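Local coordinates for protein cystathionine gamma-lyase (Saccharomyces cerevisiae, PDB 1N8P) that belongs to the pyridoxal-phosphate-dependent enzymes of the Cys/Met metabolism family and binds pyridoxal-5'-phosphate in an assembly of four identical chains, at residues A[81-84]-A[85-89]; A[227-230]-A[231-235]; A[290-293]-A[294-298]. One frame throughout, in Å; residues are numbered along the deposited sequence.

Interaction 1: A[81-84]-A[85-89]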
loop_
_atom_site.group_PDB
_atom_site.type_symbol
_atom_site.label_atom_id
_atom_site.label_comp_id
_atom_site.label_asym_id
_atom_site.label_seq_id
_atom_site.Cartn_x
_atom_site.Cartn_y
_atom_site.Cartn_z
ATOM N N ALA A 81 -3.583 -12.500 19.177
ATOM C CA ALA A 81 -3.105 -11.428 20.035
ATOM C C ALA A 81 -4.251 -10.911 20.899
ATOM O O ALA A 81 -4.038 -10.480 22.031
ATOM C CB ALA A 81 -2.552 -10.306 19.179
ATOM N N THR A 82 -5.459 -10.977 20.339
ATOM C CA THR A 82 -6.695 -10.519 20.967
ATOM C C THR A 82 -7.133 -11.461 22.076
ATOM O O THR A 82 -7.748 -11.043 23.067
ATOM C CB THR A 82 -7.823 -10.404 19.916
ATOM O OG1 THR A 82 -7.458 -9.422 18.943
ATOM C CG2 THR A 82 -9.115 -9.992 20.543
ATOM N N THR A 83 -6.832 -12.740 21.907
ATOM C CA THR A 83 -7.173 -13.733 22.912
ATOM C C THR A 83 -6.111 -13.603 23.982
ATOM O O THR A 83 -6.361 -13.814 25.169
ATOM C CB THR A 83 -7.093 -15.144 22.327
ATOM O OG1 THR A 83 -8.167 -15.339 21.398
ATOM C CG2 THR A 83 -7.156 -16.180 23.422
ATOM N N ALA A 84 -4.914 -13.240 23.532
ATOM C CA ALA A 84 -3.765 -13.093 24.412
ATOM C C ALA A 84 -3.908 -11.950 25.386
ATOM O O ALA A 84 -3.595 -12.098 26.565
ATOM C CB ALA A 84 -2.487 -12.918 23.592
ATOM N N THR A 85 -4.357 -10.807 24.893
ATOM C CA THR A 85 -4.528 -9.650 25.743
ATOM C C THR A 85 -5.588 -9.980 26.787
ATOM O O THR A 85 -5.472 -9.584 27.944
ATOM C CB THR A 85 -4.949 -8.439 24.908
ATOM O OG1 THR A 85 -3.969 -8.251 23.887
ATOM C CG2 THR A 85 -5.056 -7.161 25.774
ATOM N N ILE A 86 -6.607 -10.730 26.382
ATOM C CA ILE A 86 -7.661 -11.087 27.310
ATOM C C ILE A 86 -7.142 -12.032 28.406
ATOM O O ILE A 86 -7.482 -11.878 29.582
ATOM C CB ILE A 86 -8.848 -11.753 26.594
ATOM C CG1 ILE A 86 -9.430 -10.816 25.533
ATOM C CG2 ILE A 86 -9.933 -12.088 27.616
ATOM C CD1 ILE A 86 -10.712 -11.387 24.820
ATOM N N LEU A 87 -6.318 -13.001 28.040
ATOM C CA LEU A 87 -5.810 -13.900 29.041
ATOM C C LEU A 87 -4.801 -13.243 29.985
ATOM O O LEU A 87 -4.719 -13.602 31.155
ATOM C CB LEU A 87 -5.185 -15.112 28.377
ATOM C CG LEU A 87 -6.175 -16.003 27.632
ATOM C CD1 LEU A 87 -5.423 -17.040 26.828
ATOM C CD2 LEU A 87 -7.100 -16.689 28.604
ATOM N N GLN A 88 -4.026 -12.280 29.499
ATOM C CA GLN A 88 -3.031 -11.649 30.356
ATOM C C GLN A 88 -3.650 -10.548 31.198
ATOM O O GLN A 88 -2.992 -9.995 32.072
ATOM C CB GLN A 88 -1.858 -11.110 29.522
ATOM C CG GLN A 88 -2.135 -9.852 28.717
ATOM C CD GLN A 88 -1.182 -9.690 27.520
ATOM O OE1 GLN A 88 -1.111 -8.618 26.904
ATOM N NE2 GLN A 88 -0.458 -10.762 27.178
ATOM N N SER A 89 -4.913 -10.233 30.934
ATOM C CA SER A 89 -5.610 -9.213 31.700
ATOM C C SER A 89 -6.177 -9.919 32.928
ATOM O O SER A 89 -6.683 -9.274 33.857
ATOM C CB SER A 89 -6.754 -8.570 30.887
ATOM O OG SER A 89 -7.906 -9.404 30.801
#

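Interaction 2: A[227-230]-A[231-235]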
loop_
_atom_site.group_PDB
_atom_site.type_symbol
_atom_site.label_atom_id
_atom_site.label_comp_id
_atom_site.label_asym_id
_atom_site.label_seq_id
_atom_site.Cartn_x
_atom_site.Cartn_y
_atom_site.Cartn_z
ATOM N N LEU A 227 -8.087 -3.666 29.254
ATOM C CA LEU A 227 -7.719 -4.284 27.981
ATOM C C LEU A 227 -7.024 -3.314 27.007
ATOM O O LEU A 227 -6.092 -3.700 26.302
ATOM C CB LEU A 227 -8.974 -4.888 27.337
ATOM C CG LEU A 227 -9.063 -6.406 27.072
ATOM C CD1 LEU A 227 -8.325 -7.218 28.116
ATOM C CD2 LEU A 227 -10.527 -6.805 27.046
ATOM N N GLN A 228 -7.468 -2.064 26.945
ATOM C CA GLN A 228 -6.803 -1.108 26.064
ATOM C C GLN A 228 -5.436 -0.789 26.675
ATOM O O GLN A 228 -4.481 -0.459 25.950
ATOM C CB GLN A 228 -7.614 0.184 25.941
ATOM C CG GLN A 228 -6.786 1.402 25.557
ATOM C CD GLN A 228 -7.596 2.690 25.557
ATOM O OE1 GLN A 228 -8.287 3.007 24.593
ATOM N NE2 GLN A 228 -7.522 3.431 26.654
ATOM N N PHE A 229 -5.341 -0.882 28.009
ATOM C CA PHE A 229 -4.079 -0.596 28.672
ATOM C C PHE A 229 -3.094 -1.617 28.138
ATOM O O PHE A 229 -2.190 -1.259 27.406
ATOM C CB PHE A 229 -4.179 -0.697 30.205
ATOM C CG PHE A 229 -2.860 -0.425 30.919
ATOM C CD1 PHE A 229 -2.480 0.870 31.258
ATOM C CD2 PHE A 229 -1.977 -1.465 31.206
ATOM C CE1 PHE A 229 -1.243 1.122 31.868
ATOM C CE2 PHE A 229 -0.740 -1.213 31.812
ATOM C CZ PHE A 229 -0.375 0.080 32.141
ATOM N N LEU A 230 -3.287 -2.887 28.482
ATOM C CA LEU A 230 -2.404 -3.950 27.995
ATOM C C LEU A 230 -2.024 -3.699 26.529
ATOM O O LEU A 230 -0.850 -3.820 26.148
ATOM C CB LEU A 230 -3.097 -5.314 28.102
ATOM C CG LEU A 230 -3.224 -5.934 29.492
ATOM C CD1 LEU A 230 -4.215 -7.056 29.469
ATOM C CD2 LEU A 230 -1.867 -6.455 29.943
ATOM N N GLN A 231 -3.023 -3.327 25.725
ATOM C CA GLN A 231 -2.831 -3.060 24.301
ATOM C C GLN A 231 -1.720 -2.048 24.094
ATOM O O GLN A 231 -0.727 -2.322 23.416
ATOM C CB GLN A 231 -4.121 -2.517 23.674
ATOM C CG GLN A 231 -4.043 -2.224 22.176
ATOM C CD GLN A 231 -5.036 -1.152 21.761
ATOM O OE1 GLN A 231 -5.634 -1.218 20.691
ATOM N NE2 GLN A 231 -5.208 -0.142 22.613
ATOM N N ASN A 232 -1.890 -0.873 24.688
ATOM C CA ASN A 232 -0.904 0.178 24.541
ATOM C C ASN A 232 0.461 -0.234 25.077
ATOM O O ASN A 232 1.490 0.137 24.523
ATOM C CB ASN A 232 -1.383 1.429 25.261
ATOM C CG ASN A 232 -0.386 2.547 25.189
ATOM O OD1 ASN A 232 -0.355 3.285 24.214
ATOM N ND2 ASN A 232 0.451 2.674 26.219
ATOM N N ALA A 233 0.469 -1.029 26.137
ATOM C CA ALA A 233 1.718 -1.436 26.779
ATOM C C ALA A 233 2.427 -2.633 26.182
ATOM O O ALA A 233 3.653 -2.713 26.252
ATOM C CB ALA A 233 1.492 -1.678 28.304
ATOM N N ILE A 234 1.678 -3.583 25.634
ATOM C CA ILE A 234 2.317 -4.754 25.036
ATOM C C ILE A 234 2.619 -4.460 23.570
ATOM O O ILE A 234 3.519 -5.052 22.988
ATOM C CB ILE A 234 1.420 -5.997 25.099
ATOM C CG1 ILE A 234 0.172 -5.756 24.229
ATOM C CG2 ILE A 234 1.093 -6.330 26.560
ATOM C CD1 ILE A 234 -0.657 -6.980 23.944
ATOM N N GLY A 235 1.845 -3.552 22.978
ATOM C CA GLY A 235 2.044 -3.169 21.589
ATOM C C GLY A 235 1.605 -4.116 20.473
ATOM O O GLY A 235 1.953 -3.909 19.314
#

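Interaction 3: A[290-293]-A[294-298]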
loop_
_atom_site.group_PDB
_atom_site.type_symbol
_atom_site.label_atom_id
_atom_site.label_comp_id
_atom_site.label_asym_id
_atom_site.label_seq_id
_atom_site.Cartn_x
_atom_site.Cartn_y
_atom_site.Cartn_z
ATOM N N PRO A 290 -28.911 -30.230 15.570
ATOM C CA PRO A 290 -29.026 -30.505 16.992
ATOM C C PRO A 290 -29.403 -29.338 17.851
ATOM O O PRO A 290 -30.111 -29.491 18.829
ATOM C CB PRO A 290 -27.662 -31.065 17.328
ATOM C CG PRO A 290 -27.419 -31.921 16.147
ATOM C CD PRO A 290 -27.799 -30.999 14.991
ATOM N N ASN A 291 -28.971 -28.153 17.499
ATOM C CA ASN A 291 -29.311 -27.050 18.376
ATOM C C ASN A 291 -30.112 -25.986 17.634
ATOM O O ASN A 291 -30.129 -24.816 18.035
ATOM C CB ASN A 291 -28.008 -26.468 18.959
ATOM C CG ASN A 291 -26.990 -27.564 19.382
ATOM O OD1 ASN A 291 -27.142 -28.219 20.429
ATOM N ND2 ASN A 291 -25.953 -27.762 18.554
ATOM N N TYR A 292 -30.806 -26.413 16.581
ATOM C CA TYR A 292 -31.560 -25.488 15.758
ATOM C C TYR A 292 -32.386 -24.472 16.528
ATOM O O TYR A 292 -32.681 -23.383 16.016
ATOM C CB TYR A 292 -32.463 -26.232 14.775
ATOM C CG TYR A 292 -32.937 -25.323 13.667
ATOM C CD1 TYR A 292 -32.091 -24.983 12.610
ATOM C CD2 TYR A 292 -34.171 -24.689 13.749
ATOM C CE1 TYR A 292 -32.453 -24.026 11.675
ATOM C CE2 TYR A 292 -34.545 -23.732 12.822
ATOM C CZ TYR A 292 -33.684 -23.395 11.791
ATOM O OH TYR A 292 -34.041 -22.389 10.920
ATOM N N ASP A 293 -32.752 -24.824 17.758
ATOM C CA ASP A 293 -33.555 -23.952 18.610
ATOM C C ASP A 293 -32.747 -22.710 18.964
ATOM O O ASP A 293 -33.280 -21.606 18.996
ATOM C CB ASP A 293 -33.993 -24.712 19.875
ATOM C CG ASP A 293 -32.832 -24.990 20.865
ATOM O OD1 ASP A 293 -31.828 -25.663 20.506
ATOM O OD2 ASP A 293 -32.945 -24.535 22.027
ATOM N N VAL A 294 -31.451 -22.908 19.203
ATOM C CA VAL A 294 -30.531 -21.822 19.543
ATOM C C VAL A 294 -30.243 -20.952 18.318
ATOM O O VAL A 294 -30.172 -19.724 18.394
ATOM C CB VAL A 294 -29.205 -22.381 20.066
ATOM C CG1 VAL A 294 -28.286 -21.251 20.437
ATOM C CG2 VAL A 294 -29.464 -23.284 21.243
ATOM N N VAL A 295 -30.074 -21.623 17.188
ATOM C CA VAL A 295 -29.817 -20.984 15.922
ATOM C C VAL A 295 -30.888 -19.924 15.748
ATOM O O VAL A 295 -30.584 -18.752 15.598
ATOM C CB VAL A 295 -29.897 -22.037 14.815
ATOM C CG1 VAL A 295 -30.014 -21.380 13.444
ATOM C CG2 VAL A 295 -28.675 -22.928 14.898
ATOM N N LEU A 296 -32.149 -20.356 15.821
ATOM C CA LEU A 296 -33.313 -19.480 15.679
ATOM C C LEU A 296 -33.413 -18.315 16.673
ATOM O O LEU A 296 -34.251 -17.430 16.485
ATOM C CB LEU A 296 -34.592 -20.301 15.771
ATOM C CG LEU A 296 -34.939 -21.241 14.629
ATOM C CD1 LEU A 296 -36.138 -22.113 15.001
ATOM C CD2 LEU A 296 -35.236 -20.417 13.402
ATOM N N LYS A 297 -32.590 -18.326 17.725
ATOM C CA LYS A 297 -32.600 -17.256 18.720
ATOM C C LYS A 297 -31.327 -16.414 18.722
ATOM O O LYS A 297 -31.322 -15.289 19.234
ATOM C CB LYS A 297 -32.843 -17.817 20.133
ATOM C CG LYS A 297 -32.072 -19.078 20.479
ATOM C CD LYS A 297 -31.980 -19.339 21.993
ATOM C CE LYS A 297 -33.325 -19.455 22.679
ATOM N NZ LYS A 297 -33.177 -19.859 24.128
ATOM N N GLN A 298 -30.249 -16.939 18.143
ATOM C CA GLN A 298 -28.990 -16.193 18.108
ATOM C C GLN A 298 -28.563 -15.714 16.711
ATOM O O GLN A 298 -27.903 -14.676 16.581
ATOM C CB GLN A 298 -27.880 -17.028 18.750
ATOM C CG GLN A 298 -27.763 -16.781 20.231
ATOM C CD GLN A 298 -26.850 -17.753 20.943
ATOM O OE1 GLN A 298 -26.561 -17.570 22.124
ATOM N NE2 GLN A 298 -26.398 -18.792 20.244
#

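Interaction 1: A[81-84]-A[85-89]
One turn apart on helix 79-88, A81 and T85 are joined by two bonds to one oxygen: A81 O accepts from both the backbone N and the hydroxyl of T85, as often happens when a threonine in an alpha helix bonds back to the residue four before it. The helix follows strand 72-76, and its first residues, with S78, line the pyridoxal-5'-phosphate pocket. T85 N donates to A81 O at 2.9 Å in the regular helical pattern. T85 OG1 gives that oxygen a second bond, also 2.9 Å, from the opposite face of the carbonyl plane. The hydroxyl gets there because OG1 sits beside the backbone N and anti to the carbonyl carbon (chi1 -56°), folding it down over the preceding turn. Threonine therefore suits the site: its polar branch is satisfied within its own helix, while the side chain packs on F76 and on I234 of helix 221-234. On another flank T83 and L87 lie side by side and point the same way, with T83 CG2 3.9 Å from L87 CD1. The side chains of T83 and L87 also pack on Y109 and F110 of helix 104-112. Q88 N bonds to A84 O at 3.0 Å. Q88 CG, set between its backbone N and carbonyl carbon (chi1 74°), lies 3.4 Å from A84 O. Just beyond, S89 OG donates to I86 O at 2.8 Å.

Interaction 2: A[227-230]-A[231-235]
This is a contact between residues three and four apart at the C-terminal end of an alpha helix, in which Q228, F229 and L230 meet Q231 to I234 on the last turns of helix 221-234. The helix packs beside helix 79-88 and reaches the second subunit at its end. Backbone bonds carry it, including N232 N to Q228 O at 2.9 Å and A233 N to F229 O at 3.0 Å. The two glutamines add a side-chain link: Q231 NE2 makes a weak bond to Q228 O, 3.4 Å long. Q231 has CG anti to its own N (chi1 -179°), and its extended chain brings the amide back beside the preceding turn, where NE2 also lies 3.7 Å from Q228 CG. The two amide planes are nearly parallel, 4° apart. R57 and E61 of helix 55-67 also touch the Q231 side chain, a setting consistent with a long polar chain. F229, exposed, merely leans on the small A233, CE2 to CB 4.2 Å, at an oblique angle to the ring. L230 CD2 lies 4.5 Å from I234 CG2; L230 packs on T85 and Q88, and I234 on Q88. G235 leaves the helix with positive phi (75°), a conformation glycine adopts readily, and its O accepts a bond from S78 OG of the second subunit. Its own nitrogen still bonds back into the helix, G235 N to Q231 O at 2.9 Å.

Interaction 3: A[290-293]-A[294-298]
Backbone hydrogen bonds between N291 or Y292 and the residues that follow start helix 292-298. N291 O receives V294 N at 2.6 Å, a bent bond with an N-H...O angle of 138°, and also a weak bond from V295 N. The next one is regular and nearly straight: L296 N reaches Y292 O at 3.1 Å with an angle of 172°. N291 stands at the N-cap position.

The apolar contacts centre on Y292. Its CG lies anti to the backbone N (chi1 -164°), which carries the ring along the helix to V295 and L296. V295 CG1 approaches Y292 CE1 at 4.0 Å, oblique to the ring; L296 also lies beside the Y292 ring, though the spacing there is doubtful. Beside them N291 CB meets V294 CG2 at 4.2 Å. V294 and V295, both buried, pack on V154, as suits apolar beta-branched residues, whereas Y292 also touches A302.

Charge plays a looser part. The D293 carboxylate is folded back alongside V294, its OD1 3.4 Å from V294 CG2, and a negative charge in the first turn would probably be favoured by the helix dipole. D293 OD2 and K297 NZ have opposite charges but stay 5.1 Å apart; the lysine pairs with D156 in a salt bridge. The neutral Q298 amide adds hydrogen bonds to the backbone of T155 and I157.

The arrangement is that of the first turn of a short alpha helix, here on the connection between the antiparallel neighbours 278-282 and 307-312.

Overall arrangement
Each contact lies within a single helix, so none closes a long loop; the three follow one another in series along the chain and neither nest nor cross. Interaction 1 comes first, on the helix after strand 72-76 of the seven-stranded sheet. Interaction 2 follows much later, after strand 214-218 of the same sheet, and its helix returns to pack on the first: S89 meets both L227 and L230. Both reach the second subunit. Interaction 3 stands apart, with nearest atoms about 17 Å from interaction 1 and about 20 Å from interaction 2. It lies on the opposite side of the chain's centre from interaction 2, between two strands of the five-stranded sheet.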